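Local coordinates for acyl-coenzyme A oxidase (Caenorhabditis elegans, PDB 5K3H) that catalyses the FAD-dependent, oxygen-consuming desaturation of acyl-CoA thioesters to trans-2-enoyl-CoA with release of hydrogen peroxide, the first step of peroxisomal beta-oxidation, at the interface of chains A and B. Sequence-based numbering; all coordinates share one arbitrary frame. Chains: chain A/B, Acyl-coenzyme A oxidase.

The interface of chains A and B. Residues chain A 325, 336-339; chain B 525, 528-529.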
loop_
_atom_site.group_PDB
_atom_site.type_symbol
_atom_site.label_atom_id
_atom_site.label_comp_id
_atom_site.label_asym_id
_atom_site.label_seq_id
_atom_site.Cartn_x
_atom_site.Cartn_y
_atom_site.Cartn_z
ATOM N N ILE A 325 -3.774 -13.870 -26.956
ATOM C CA ILE A 325 -5.222 -14.041 -26.936
ATOM C C ILE A 325 -5.521 -15.005 -28.081
ATOM O O ILE A 325 -5.560 -16.220 -27.878
ATOM C CB ILE A 325 -5.965 -12.688 -27.035
ATOM C CG1 ILE A 325 -5.703 -11.846 -25.777
ATOM C CG2 ILE A 325 -7.470 -12.887 -27.157
ATOM C CD1 ILE A 325 -6.157 -10.418 -25.883
ATOM N N GLU A 336 -4.331 -5.048 -23.836
ATOM C CA GLU A 336 -5.400 -5.726 -24.555
ATOM C C GLU A 336 -6.378 -6.411 -23.614
ATOM O O GLU A 336 -7.546 -6.607 -23.980
ATOM C CB GLU A 336 -4.785 -6.767 -25.490
ATOM C CG GLU A 336 -5.381 -6.814 -26.854
ATOM C CD GLU A 336 -5.304 -5.460 -27.534
ATOM O OE1 GLU A 336 -4.163 -5.001 -27.865
ATOM O OE2 GLU A 336 -6.393 -4.853 -27.717
ATOM N N TYR A 337 -5.933 -6.744 -22.404
ATOM C CA TYR A 337 -6.692 -7.597 -21.503
ATOM C C TYR A 337 -7.760 -6.802 -20.759
ATOM O O TYR A 337 -7.487 -5.721 -20.211
ATOM C CB TYR A 337 -5.747 -8.268 -20.510
ATOM C CG TYR A 337 -4.753 -9.271 -21.109
ATOM C CD1 TYR A 337 -5.167 -10.451 -21.723
ATOM C CD2 TYR A 337 -3.396 -9.020 -21.048
ATOM C CE1 TYR A 337 -4.252 -11.346 -22.227
ATOM C CE2 TYR A 337 -2.497 -9.886 -21.551
ATOM C CZ TYR A 337 -2.904 -11.046 -22.144
ATOM O OH TYR A 337 -1.899 -11.884 -22.629
ATOM N N GLN A 338 -8.975 -7.371 -20.725
ATOM C CA GLN A 338 -10.094 -6.759 -20.019
ATOM C C GLN A 338 -9.722 -6.508 -18.575
ATOM O O GLN A 338 -10.112 -5.500 -17.977
ATOM C CB GLN A 338 -11.325 -7.669 -20.104
ATOM C CG GLN A 338 -12.593 -7.052 -19.517
ATOM C CD GLN A 338 -13.751 -8.033 -19.413
ATOM O OE1 GLN A 338 -13.721 -8.976 -18.612
ATOM N NE2 GLN A 338 -14.762 -7.835 -20.237
ATOM N N THR A 339 -8.956 -7.432 -18.021
ATOM C CA THR A 339 -8.469 -7.385 -16.650
ATOM C C THR A 339 -7.530 -6.194 -16.399
ATOM O O THR A 339 -7.581 -5.568 -15.333
ATOM C CB THR A 339 -7.770 -8.722 -16.429
ATOM O OG1 THR A 339 -8.545 -9.553 -15.548
ATOM C CG2 THR A 339 -6.368 -8.529 -15.994
ATOM N N ASN B 525 -11.339 -13.700 -22.932
ATOM C CA ASN B 525 -10.944 -12.344 -22.559
ATOM C C ASN B 525 -12.151 -11.461 -22.251
ATOM O O ASN B 525 -12.134 -10.684 -21.292
ATOM C CB ASN B 525 -10.111 -11.716 -23.674
ATOM C CG ASN B 525 -9.544 -10.364 -23.275
ATOM O OD1 ASN B 525 -9.234 -10.124 -22.096
ATOM N ND2 ASN B 525 -9.411 -9.466 -24.253
ATOM N N SER B 528 -13.238 -12.246 -18.695
ATOM C CA SER B 528 -12.178 -12.592 -17.747
ATOM C C SER B 528 -12.377 -11.941 -16.381
ATOM O O SER B 528 -12.039 -12.557 -15.361
ATOM C CB SER B 528 -10.804 -12.238 -18.338
ATOM O OG SER B 528 -10.755 -10.907 -18.827
ATOM N N VAL B 529 -12.965 -10.733 -16.328
ATOM C CA VAL B 529 -13.221 -10.087 -15.036
ATOM C C VAL B 529 -14.263 -10.866 -14.249
ATOM O O VAL B 529 -14.135 -11.055 -13.040
ATOM C CB VAL B 529 -13.670 -8.627 -15.225
ATOM C CG1 VAL B 529 -14.066 -8.031 -13.893
ATOM C CG2 VAL B 529 -12.607 -7.811 -15.868
#
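Two side-chain amides, from A:Gln338 and B:Asn525, carry the hydrogen bonding across this part of the two-fold dimer interface, where the start of helix 338-368 of chain A meets helix 520-553 of chain B. The FAD-binding residues A:Gln340 to A:Arg343 follow directly, so the contact probably helps hold the dimer that shares the cofactor. B:Asn525 caps the incoming helix: its carbonyl OD1 accepts the backbone N of A:Gln338 at 3.1 Å, the donor tilted 17° from the carbonyl plane. With CG anti to its own backbone N (chi1 -174°), the amide extends toward chain A, and ND2 makes a weak bond to the carbonyl O of A:Glu336 at 3.4 Å. In return, A:Gln338 stretches along chain B and its OE1 takes the backbone N of B:Val529 at 3.0 Å, approached almost head-on at a C=O...N angle of 162°. Replacing A:Gln338 with an alanine would probably leave that N-H without its cross-chain acceptor and open a gap beside the valine.

Apolar contact joins CG of A:Gln338 to CG2 of B:Val529 at 3.7 Å, the two side chains crossing at about a right angle.

Two neighbours flank the B:Asn525 amide. Ring carbon CD1 of A:Tyr337 loosely approaches OD1 at 4.1 Å, the planes nearly perpendicular, while CD1 of A:Ile325 lies 3.8 Å from ND2.

Within chain B, the hydroxyl OG of B:Ser528 turns back to donate to the carbonyl O of B:Asn525 at 2.8 Å, and the same OG sits 3.5 Å from CB of A:Gln338.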